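Local atomic coordinates of motility protein B (Helicobacter pylori, PDB entry 3CYP), a protein that probably forms, together with MotA, the stator of the flagellar motor and may link the torque-generating machinery to the cell wall. Residues K28-L33 / V37-R42. Sequence-based numbering, arbitrary orientation. Where two conformers were deposited one is given.
Sequences KIIQKL and VHINVR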
ATOM      1  N   LYS B  28       9.311 -13.122   8.198  1.00 12.42           N
ATOM      2  CA  LYS B  28      10.604 -13.536   8.672  1.00 12.93           C
ATOM      3  C   LYS B  28      11.618 -13.532   7.550  1.00 12.27           C
ATOM      4  O   LYS B  28      12.722 -12.994   7.712  1.00 12.95           O
ATOM      5  CB  LYS B  28      10.510 -14.933   9.287  1.00 13.29           C
ATOM      6  CG  LYS B  28      11.832 -15.489   9.806  1.00 14.28           C
ATOM      7  CD  LYS B  28      11.578 -16.916  10.315  1.00 15.57           C
ATOM      8  CE  LYS B  28      12.866 -17.617  10.744  1.00 17.15           C
ATOM      9  NZ  LYS B  28      12.615 -19.091  10.963  1.00 18.38           N
ATOM     10  N   ILE B  29      11.275 -14.176   6.444  1.00 12.45           N
ATOM     11  CA  ILE B  29      12.183 -14.298   5.298  0.50 13.02           C
ATOM     12  C   ILE B  29      12.446 -12.928   4.688  1.00 12.93           C
ATOM     13  O   ILE B  29      13.557 -12.631   4.261  1.00 12.72           O
ATOM     14  CB  ILE B  29      11.603 -15.239   4.199  0.50 13.51           C
ATOM     15  CG1 ILE B  29      11.710 -16.722   4.609  0.50 14.36           C
ATOM     16  CG2 ILE B  29      12.277 -15.041   2.860  0.50 14.60           C
ATOM     17  CD1 ILE B  29      12.727 -17.001   5.681  0.50 19.24           C
ATOM     18  N   ILE B  30      11.386 -12.109   4.591  1.00 11.86           N
ATOM     19  CA  ILE B  30      11.561 -10.792   3.976  1.00 12.48           C
ATOM     20  C   ILE B  30      12.625  -9.988   4.697  1.00 13.02           C
ATOM     21  O   ILE B  30      13.451  -9.338   4.065  1.00 13.20           O
ATOM     22  CB  ILE B  30      10.252 -10.029   3.853  1.00 10.76           C
ATOM     23  CG1 ILE B  30       9.346 -10.719   2.855  1.00 12.00           C
ATOM     24  CG2 ILE B  30      10.511  -8.565   3.465  1.00 12.44           C
ATOM     25  CD1 ILE B  30       7.895 -10.233   2.826  1.00 11.09           C
ATOM     26  N   GLN B  31      12.640 -10.039   6.024  1.00 13.40           N
ATOM     27  CA  GLN B  31      13.588  -9.257   6.781  1.00 14.89           C
ATOM     28  C   GLN B  31      15.034  -9.729   6.606  1.00 14.76           C
ATOM     29  O   GLN B  31      15.958  -8.995   6.973  1.00 17.59           O
ATOM     30  CB  GLN B  31      13.167  -9.256   8.241  1.00 15.63           C
ATOM     31  CG  GLN B  31      11.848  -8.573   8.423  1.00 15.13           C
ATOM     32  CD  GLN B  31      11.361  -8.616   9.827  1.00 18.56           C
ATOM     33  OE1 GLN B  31      11.885  -7.897  10.688  1.00 20.55           O
ATOM     34  NE2 GLN B  31      10.296  -9.377  10.061  1.00 22.93           N
ATOM     35  N   LYS B  32      15.224 -10.937   6.072  1.00 14.83           N
ATOM     36  CA  LYS B  32      16.565 -11.485   5.806  1.00 15.64           C
ATOM     37  C   LYS B  32      17.112 -11.054   4.442  1.00 15.84           C
ATOM     38  O   LYS B  32      18.310 -11.214   4.177  1.00 16.95           O
ATOM     39  CB  LYS B  32      16.532 -13.015   5.865  1.00 16.17           C
ATOM     40  CG  LYS B  32      16.219 -13.571   7.253  1.00 17.61           C
ATOM     41  CD  LYS B  32      16.225 -15.069   7.238  1.00 19.75           C
ATOM     42  CE  LYS B  32      15.706 -15.629   8.575  1.00 21.31           C
ATOM     43  NZ  LYS B  32      16.739 -15.560   9.602  1.00 26.08           N
ATOM     44  N   LEU B  33      16.233 -10.557   3.586  1.00 15.09           N
ATOM     45  CA  LEU B  33      16.619 -10.251   2.186  1.00 14.96           C
ATOM     46  C   LEU B  33      17.473  -9.005   2.082  1.00 14.88           C
ATOM     47  O   LEU B  33      17.431  -8.107   2.926  1.00 15.98           O
ATOM     48  CB  LEU B  33      15.362 -10.023   1.310  1.00 14.92           C
ATOM     49  CG  LEU B  33      14.367 -11.156   1.283  1.00 14.58           C
ATOM     50  CD1 LEU B  33      13.205 -10.848   0.356  1.00 15.41           C
ATOM     51  CD2 LEU B  33      15.004 -12.515   0.937  1.00 15.81           C
ATOM     52  N   VAL B  37      15.885  -5.540  -2.449  1.00 15.05           N
ATOM     53  CA  VAL B  37      14.808  -6.409  -2.897  1.00 15.15           C
ATOM     54  C   VAL B  37      13.509  -5.825  -2.288  1.00 15.28           C
ATOM     55  O   VAL B  37      13.395  -5.593  -1.065  1.00 15.14           O
ATOM     56  CB  VAL B  37      14.990  -7.905  -2.437  1.00 15.13           C
ATOM     57  CG1 VAL B  37      13.719  -8.734  -2.774  1.00 14.98           C
ATOM     58  CG2 VAL B  37      16.286  -8.528  -3.034  1.00 16.90           C
ATOM     59  N   HIS B  38      12.517  -5.606  -3.137  1.00 13.00           N
ATOM     60  CA  HIS B  38      11.206  -5.176  -2.687  1.00 13.04           C
ATOM     61  C   HIS B  38      10.171  -6.269  -2.962  1.00 12.16           C
ATOM     62  O   HIS B  38      10.425  -7.242  -3.693  1.00 11.81           O
ATOM     63  CB  HIS B  38      10.822  -3.862  -3.345  1.00 12.13           C
ATOM     64  CG  HIS B  38      11.587  -2.677  -2.834  1.00 15.07           C
ATOM     65  ND1 HIS B  38      11.015  -1.429  -2.723  1.00 18.64           N
ATOM     66  CD2 HIS B  38      12.874  -2.541  -2.441  1.00 19.52           C
ATOM     67  CE1 HIS B  38      11.906  -0.587  -2.211  1.00 18.94           C
ATOM     68  NE2 HIS B  38      13.047  -1.228  -2.052  1.00 18.51           N
ATOM     69  N   ILE B  39       9.039  -6.125  -2.286  1.00 12.29           N
ATOM     70  CA  ILE B  39       7.971  -7.120  -2.261  1.00 11.55           C
ATOM     71  C   ILE B  39       6.665  -6.447  -2.676  1.00 11.22           C
ATOM     72  O   ILE B  39       6.312  -5.405  -2.120  1.00 11.12           O
ATOM     73  CB  ILE B  39       7.812  -7.630  -0.817  1.00 11.75           C
ATOM     74  CG1 ILE B  39       9.124  -8.303  -0.366  1.00 13.76           C
ATOM     75  CG2 ILE B  39       6.534  -8.515  -0.666  1.00 12.78           C
ATOM     76  CD1 ILE B  39       9.379  -9.556  -1.000  1.00 14.78           C
ATOM     77  N   ASN B  40       5.941  -7.062  -3.606  1.00 10.59           N
ATOM     78  CA  ASN B  40       4.603  -6.586  -4.078  1.00 11.16           C
ATOM     79  C   ASN B  40       3.621  -7.670  -3.689  1.00 11.57           C
ATOM     80  O   ASN B  40       3.774  -8.825  -4.078  1.00 11.52           O
ATOM     81  CB  ASN B  40       4.621  -6.342  -5.608  1.00 11.69           C
ATOM     82  CG  ASN B  40       3.325  -5.885  -6.170  1.00 12.02           C
ATOM     83  OD1 ASN B  40       2.782  -6.525  -7.090  1.00 16.87           O
ATOM     84  ND2 ASN B  40       2.829  -4.813  -5.670  1.00 14.44           N
ATOM     85  N   VAL B  41       2.626  -7.270  -2.887  1.00 11.62           N
ATOM     86  CA  VAL B  41       1.620  -8.164  -2.355  1.00 12.47           C
ATOM     87  C   VAL B  41       0.422  -8.007  -3.289  1.00 12.18           C
ATOM     88  O   VAL B  41      -0.210  -6.919  -3.378  1.00 11.68           O
ATOM     89  CB  VAL B  41       1.229  -7.736  -0.938  1.00 12.69           C
ATOM     90  CG1 VAL B  41       0.144  -8.658  -0.394  1.00 13.36           C
ATOM     91  CG2 VAL B  41       2.476  -7.664  -0.048  1.00 12.86           C
ATOM     92  N   ARG B  42       0.151  -9.082  -4.043  1.00 13.24           N
ATOM     93  CA  ARG B  42      -0.833  -9.062  -5.125  1.00 13.51           C
ATOM     94  C   ARG B  42      -2.090  -9.817  -4.729  1.00 13.78           C
ATOM     95  O   ARG B  42      -2.014 -10.989  -4.404  1.00 13.85           O
ATOM     96  CB  ARG B  42      -0.271  -9.739  -6.381  1.00 14.26           C
ATOM     97  CG  ARG B  42       0.907  -9.037  -6.876  1.00 16.69           C
ATOM     98  CD  ARG B  42       1.303  -9.523  -8.236  1.00 18.31           C
ATOM     99  NE  ARG B  42       2.448  -8.742  -8.665  1.00 20.02           N
ATOM    100  CZ  ARG B  42       3.058  -8.888  -9.827  1.00 20.06           C
ATOM    101  NH1 ARG B  42       2.665  -9.829 -10.680  1.00 21.22           N
ATOM    102  NH2 ARG B  42       4.106  -8.113 -10.091  1.00 22.15           N
TER
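Ile30, of helix 17-30, and Ile39, from strand 38-44, reach toward each other and meet tip to tip. CD1 of Ile30 lies 3.9 Å from CG1 of Ile39 and 4.1 Å from its CG2, so the helix residue's end rests against both branches of the strand residue. In return, CD1 of Ile39 folds back to within 4.0 Å of Ile30 CG1. The two chains differ in shape: Ile30 is extended beyond CG1 (chi2 168°), whereas Ile39 is kinked there (chi2 -71°), which turns its CD1 alongside the Ile30 stem.

Farther along the chain, Leu33 meets Val37 at a slant, with a single methyl of each in touch, Leu33 CD1 to Val37 CG1 at 3.8 Å. CG1 of Val37 is anti to the backbone N (chi1 172°), and it is this branch that meets Leu33. The same CD1 of Leu33 also comes within 4.3 Å of Ile39 CD1, linking the two pairs into one apolar patch. A type I turn from Ile30 to Leu33, with Leu33 N bonded to Ile30 O at 3.1 Å, places Leu33 on the side of the strand that Ile30 already faces.

The patch continues into the core of the OmpA-like fold: Leu73 of helix 58-75 and Val78 touch Ile30, Ile111 and Phe113 of strand 108-114 pack on Ile39, and Ile123 of helix 117-131 packs on Val37. Farther along the strand, Asn40 OD1 accepts a hydrogen bond from Arg42 NE (2.7 Å, in the carbonyl plane), and Asn40 ND2 donates to Ser84 OG and Ser86 OG.

Ile39 is held in the sheet by backbone hydrogen bonds with Gln82 and Ser84. All four touching residues are buried and meet through carbon alone; the packing of helix against strand therefore rests on shape and exclusion of water.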